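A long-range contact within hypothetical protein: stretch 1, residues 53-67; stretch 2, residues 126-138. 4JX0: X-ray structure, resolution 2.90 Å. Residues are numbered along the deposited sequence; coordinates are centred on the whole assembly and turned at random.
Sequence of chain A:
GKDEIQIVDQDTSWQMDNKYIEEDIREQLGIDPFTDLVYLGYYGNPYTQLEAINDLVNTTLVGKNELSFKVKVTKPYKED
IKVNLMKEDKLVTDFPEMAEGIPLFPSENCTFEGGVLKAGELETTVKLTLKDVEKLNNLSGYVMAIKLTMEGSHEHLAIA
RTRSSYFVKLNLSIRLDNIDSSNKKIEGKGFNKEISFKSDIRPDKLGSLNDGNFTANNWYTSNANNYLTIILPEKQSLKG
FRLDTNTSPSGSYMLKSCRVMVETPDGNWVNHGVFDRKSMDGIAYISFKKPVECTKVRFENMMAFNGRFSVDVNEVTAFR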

# COMPACT_ATOMS: atom_id res chain seq x y z
N ILE A 53 2.96 0.40 7.74
CA ILE A 53 2.76 1.73 8.32
C ILE A 53 2.98 1.69 9.82
O ILE A 53 2.62 0.72 10.48
CB ILE A 53 1.38 2.36 7.98
CG1 ILE A 53 0.18 1.48 8.43
CG2 ILE A 53 1.29 2.74 6.51
CD1 ILE A 53 -0.64 2.12 9.55
N ASN A 54 3.58 2.77 10.35
CA ASN A 54 3.86 2.94 11.77
C ASN A 54 3.08 4.15 12.28
O ASN A 54 3.03 5.17 11.60
CB ASN A 54 5.35 3.09 12.02
CG ASN A 54 5.74 2.94 13.47
OD1 ASN A 54 5.65 3.88 14.26
ND2 ASN A 54 6.15 1.75 13.88
N ASP A 55 2.48 4.02 13.46
CA ASP A 55 1.69 5.07 14.08
C ASP A 55 2.41 5.64 15.30
O ASP A 55 1.76 6.12 16.22
CB ASP A 55 0.32 4.50 14.47
CG ASP A 55 0.34 3.32 15.44
OD1 ASP A 55 1.44 2.86 15.80
OD2 ASP A 55 -0.76 2.83 15.81
N LEU A 56 3.76 5.56 15.31
CA LEU A 56 4.63 5.96 16.41
C LEU A 56 4.47 5.04 17.65
O LEU A 56 5.00 5.36 18.71
CB LEU A 56 4.43 7.44 16.80
CG LEU A 56 4.41 8.43 15.64
CD1 LEU A 56 4.27 9.83 16.15
CD2 LEU A 56 5.66 8.31 14.78
N VAL A 57 3.82 3.87 17.48
CA VAL A 57 3.63 2.88 18.55
C VAL A 57 3.94 1.49 18.00
O VAL A 57 4.83 0.82 18.52
CB VAL A 57 2.21 2.94 19.19
CG1 VAL A 57 2.13 2.08 20.45
CG2 VAL A 57 1.79 4.37 19.50
N ASN A 58 3.20 1.04 16.96
CA ASN A 58 3.38 -0.27 16.33
C ASN A 58 3.36 -0.19 14.81
O ASN A 58 2.59 0.58 14.23
CB ASN A 58 2.26 -1.22 16.77
CG ASN A 58 2.24 -1.52 18.24
OD1 ASN A 58 3.14 -2.19 18.77
ND2 ASN A 58 1.21 -1.07 18.93
N THR A 59 4.14 -1.09 14.17
CA THR A 59 4.17 -1.24 12.72
C THR A 59 3.08 -2.24 12.33
O THR A 59 2.87 -3.23 13.03
CB THR A 59 5.56 -1.67 12.25
OG1 THR A 59 6.46 -0.61 12.54
CG2 THR A 59 5.62 -2.01 10.75
N THR A 60 2.38 -1.96 11.23
CA THR A 60 1.31 -2.81 10.71
C THR A 60 1.51 -2.99 9.23
O THR A 60 1.80 -2.01 8.55
CB THR A 60 -0.07 -2.20 10.99
OG1 THR A 60 -0.17 -1.82 12.36
CG2 THR A 60 -1.21 -3.15 10.65
N LEU A 61 1.32 -4.20 8.72
CA LEU A 61 1.42 -4.43 7.28
C LEU A 61 0.18 -3.94 6.57
O LEU A 61 -0.94 -4.17 7.04
CB LEU A 61 1.64 -5.91 6.97
CG LEU A 61 3.07 -6.37 7.17
CD1 LEU A 61 3.11 -7.79 7.64
CD2 LEU A 61 3.88 -6.18 5.91
N VAL A 62 0.36 -3.26 5.44
CA VAL A 62 -0.74 -2.83 4.58
C VAL A 62 -1.04 -4.01 3.69
O VAL A 62 -0.29 -4.28 2.76
CB VAL A 62 -0.35 -1.57 3.77
CG1 VAL A 62 -1.48 -1.16 2.84
CG2 VAL A 62 0.05 -0.42 4.68
N GLY A 63 -2.07 -4.77 4.02
CA GLY A 63 -2.41 -5.95 3.25
C GLY A 63 -1.99 -7.24 3.90
O GLY A 63 -1.71 -7.28 5.11
N LYS A 64 -1.97 -8.31 3.10
CA LYS A 64 -1.71 -9.67 3.57
C LYS A 64 -0.28 -9.81 4.08
O LYS A 64 0.64 -9.18 3.55
CB LYS A 64 -2.03 -10.73 2.48
CG LYS A 64 -2.67 -12.03 3.00
CD LYS A 64 -3.81 -12.56 2.10
CE LYS A 64 -3.35 -13.03 0.74
NZ LYS A 64 -4.44 -13.69 -0.03
N ASN A 65 -0.13 -10.62 5.14
CA ASN A 65 1.15 -10.91 5.78
C ASN A 65 1.77 -12.22 5.22
O ASN A 65 2.81 -12.65 5.71
CB ASN A 65 0.98 -11.02 7.30
CG ASN A 65 0.10 -12.17 7.73
OD1 ASN A 65 -0.89 -12.51 7.07
ND2 ASN A 65 0.40 -12.77 8.87
N GLU A 66 1.12 -12.83 4.20
CA GLU A 66 1.56 -14.06 3.55
C GLU A 66 1.92 -13.78 2.09
O GLU A 66 1.18 -13.07 1.41
CB GLU A 66 0.44 -15.11 3.61
CG GLU A 66 0.10 -15.55 5.02
CD GLU A 66 -1.10 -16.47 5.10
OE1 GLU A 66 -2.23 -16.01 4.82
OE2 GLU A 66 -0.92 -17.66 5.47
N LEU A 67 3.04 -14.36 1.61
CA LEU A 67 3.50 -14.23 0.23
C LEU A 67 3.54 -15.61 -0.37
O LEU A 67 4.32 -16.44 0.08
CB LEU A 67 4.88 -13.59 0.19
CG LEU A 67 4.90 -12.08 0.10
CD1 LEU A 67 6.20 -11.53 0.64
CD2 LEU A 67 4.69 -11.63 -1.35
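Stretch 2, residues 126-138: VKLTLKDVEKLNN

Stretch 2 runs antiparallel to stretch 1 and touches it at a pair of antiparallel strands and at a turn lodged against a hairpin, with L61 joining them. Residues 126-130 form an extended strand whose end pairs with the beginning of the strand at E66 and L67. Beyond L130 the chain leaves the sheet, bulges outward through K131 and D132, neither of which makes contact, and returns as a type I turn from V133 to L136 that rests on T59 and its neighbours. The whole contact buries 816 Å², both sides summed.

At the sheet end the register is set by E66 opposite T129, a non-hydrogen-bonded pair with CA atoms 4.3 Å apart, and by L67 opposite L128, a hydrogen-bonded pair with CA atoms 5.0 Å apart. L67 N donates to L128 O at 2.8 Å and L128 N returns the bond to L67 O at 2.9 Å. One step further, L130 N reaches N65 O at 2.8 Å, nearly straight, so the ladder extends to the loop residue that precedes the strand. CA-H...O contacts fill the gaps between these bonds, among them T129 CA to N65 O at 3.4 Å and E66 CA to L128 O at 3.5 Å.

The side chains alternate across the sheet. L67 and L128 share one face and meet near their roots, CB to CB at 4.3 Å. On the other face E66 CG lies 3.7 Å from T129 OG1, while the carboxylate extends to K127, where E66 OE2 and K127 NZ form a salt bridge at 3.3 Å whose hydrogen bond is weak.

Between the two sites, L61 projects toward stretch 2 and bridges the residues before and after the bulge. Its CD1 lies 4.1 Å from L130 CB and 4.2 Å from V133 CG2, so one methyl occupies the hollow left between these two side chains as the intervening residues swing away.

The turn has its own close fit. T59, a buried residue pointing toward stretch 2, is the bump around which it wraps: T59 N donates to E134 O at 2.7 Å, and T59 OG1 donates to L136 O, also at 2.7 Å. Backbone and side chain of a single residue thus hold two carbonyls of the turn region, while T59 CB packs 3.6 Å from V133 O. The turn is closed internally by L136 N bonding to V133 O at 2.8 Å. Beneath it, N54 ND2 donates to T59 OG1 at 2.7 Å, fixing the hydroxyl from within stretch 1, and the same ND2 lies 3.7 Å from N137 CB.

At the outer margin, K135 starts away from stretch 1, but its side chain folds back over the loop so that NZ donates to V57 O at 2.8 Å; on the way K135 CE passes 3.2 Å from N58 OD1. A water occupies the remaining gap, donating to V57 O at 2.8 Å and weakly to E134 O at 3.4 Å.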

# COMPACT_ATOMS: atom_id res chain seq x y z
N VAL A 126 4.78 -22.29 -2.44
CA VAL A 126 5.56 -22.23 -1.21
C VAL A 126 5.22 -20.88 -0.58
O VAL A 126 5.09 -19.90 -1.31
CB VAL A 126 7.07 -22.47 -1.43
CG1 VAL A 126 7.33 -23.91 -1.85
CG2 VAL A 126 7.65 -21.51 -2.46
N LYS A 127 4.98 -20.85 0.73
CA LYS A 127 4.52 -19.64 1.43
C LYS A 127 5.57 -19.04 2.35
O LYS A 127 6.30 -19.77 3.01
CB LYS A 127 3.27 -19.99 2.26
CG LYS A 127 2.18 -18.94 2.23
CD LYS A 127 1.08 -19.20 3.27
CE LYS A 127 0.17 -20.37 2.94
NZ LYS A 127 -0.79 -20.64 4.04
N LEU A 128 5.61 -17.70 2.40
CA LEU A 128 6.46 -16.92 3.30
C LEU A 128 5.52 -16.07 4.10
O LEU A 128 4.82 -15.24 3.52
CB LEU A 128 7.46 -16.06 2.51
CG LEU A 128 8.18 -14.93 3.28
CD1 LEU A 128 8.79 -15.42 4.60
CD2 LEU A 128 9.24 -14.30 2.42
N THR A 129 5.46 -16.29 5.41
CA THR A 129 4.58 -15.54 6.29
C THR A 129 5.41 -14.63 7.20
O THR A 129 6.35 -15.11 7.85
CB THR A 129 3.69 -16.50 7.08
OG1 THR A 129 3.05 -17.39 6.16
CG2 THR A 129 2.64 -15.77 7.92
N LEU A 130 5.06 -13.33 7.23
CA LEU A 130 5.72 -12.31 8.06
C LEU A 130 4.96 -12.18 9.38
O LEU A 130 3.79 -11.82 9.36
CB LEU A 130 5.76 -10.96 7.32
CG LEU A 130 6.86 -10.80 6.27
CD1 LEU A 130 6.84 -11.91 5.25
CD2 LEU A 130 6.72 -9.47 5.57
N LYS A 131 5.61 -12.47 10.51
CA LYS A 131 4.95 -12.41 11.82
C LYS A 131 5.62 -11.40 12.77
O LYS A 131 6.78 -11.06 12.59
CB LYS A 131 4.94 -13.81 12.48
CG LYS A 131 6.31 -14.45 12.71
CD LYS A 131 6.22 -15.63 13.67
CE LYS A 131 7.58 -16.17 14.04
NZ LYS A 131 7.48 -17.31 14.99
N ASP A 132 4.86 -10.95 13.79
CA ASP A 132 5.31 -10.05 14.86
C ASP A 132 6.17 -8.86 14.38
O ASP A 132 7.26 -8.62 14.90
CB ASP A 132 6.08 -10.86 15.93
CG ASP A 132 5.28 -11.99 16.54
OD1 ASP A 132 4.11 -11.74 16.92
OD2 ASP A 132 5.82 -13.11 16.66
N VAL A 133 5.67 -8.13 13.39
CA VAL A 133 6.37 -6.97 12.83
C VAL A 133 6.19 -5.73 13.70
O VAL A 133 6.91 -4.76 13.49
CB VAL A 133 5.96 -6.67 11.36
CG1 VAL A 133 6.24 -7.88 10.47
CG2 VAL A 133 4.51 -6.22 11.24
N GLU A 134 5.23 -5.73 14.65
CA GLU A 134 4.87 -4.60 15.53
C GLU A 134 6.03 -3.66 15.93
O GLU A 134 5.92 -2.47 15.70
CB GLU A 134 4.19 -5.09 16.81
CG GLU A 134 2.88 -5.85 16.61
CD GLU A 134 2.95 -7.36 16.78
OE1 GLU A 134 4.06 -7.91 16.99
OE2 GLU A 134 1.88 -8.01 16.69
N LYS A 135 7.14 -4.18 16.49
CA LYS A 135 8.27 -3.34 16.93
C LYS A 135 9.38 -3.12 15.85
O LYS A 135 10.39 -2.48 16.16
CB LYS A 135 8.89 -3.93 18.21
CG LYS A 135 7.91 -3.99 19.39
CD LYS A 135 7.57 -2.61 19.99
CE LYS A 135 6.17 -2.13 19.71
NZ LYS A 135 5.82 -0.92 20.51
N LEU A 136 9.16 -3.56 14.59
CA LEU A 136 10.10 -3.31 13.49
C LEU A 136 9.78 -1.91 12.97
O LEU A 136 8.89 -1.76 12.13
CB LEU A 136 9.97 -4.38 12.38
CG LEU A 136 10.22 -5.84 12.77
CD1 LEU A 136 10.03 -6.76 11.59
CD2 LEU A 136 11.62 -6.02 13.33
N ASN A 137 10.44 -0.87 13.54
CA ASN A 137 10.13 0.54 13.23
C ASN A 137 11.25 1.31 12.50
O ASN A 137 11.31 2.55 12.61
CB ASN A 137 9.77 1.26 14.54
CG ASN A 137 10.92 1.43 15.51
OD1 ASN A 137 11.93 0.74 15.44
ND2 ASN A 137 10.77 2.36 16.45
N ASN A 138 12.08 0.61 11.72
CA ASN A 138 13.15 1.28 10.97
C ASN A 138 12.53 1.94 9.73
O ASN A 138 11.99 1.23 8.89
CB ASN A 138 14.23 0.29 10.60
CG ASN A 138 15.45 0.97 10.08
OD1 ASN A 138 15.69 1.01 8.87
ND2 ASN A 138 16.21 1.58 10.97
O HOH W 1 7.11 0.45 16.87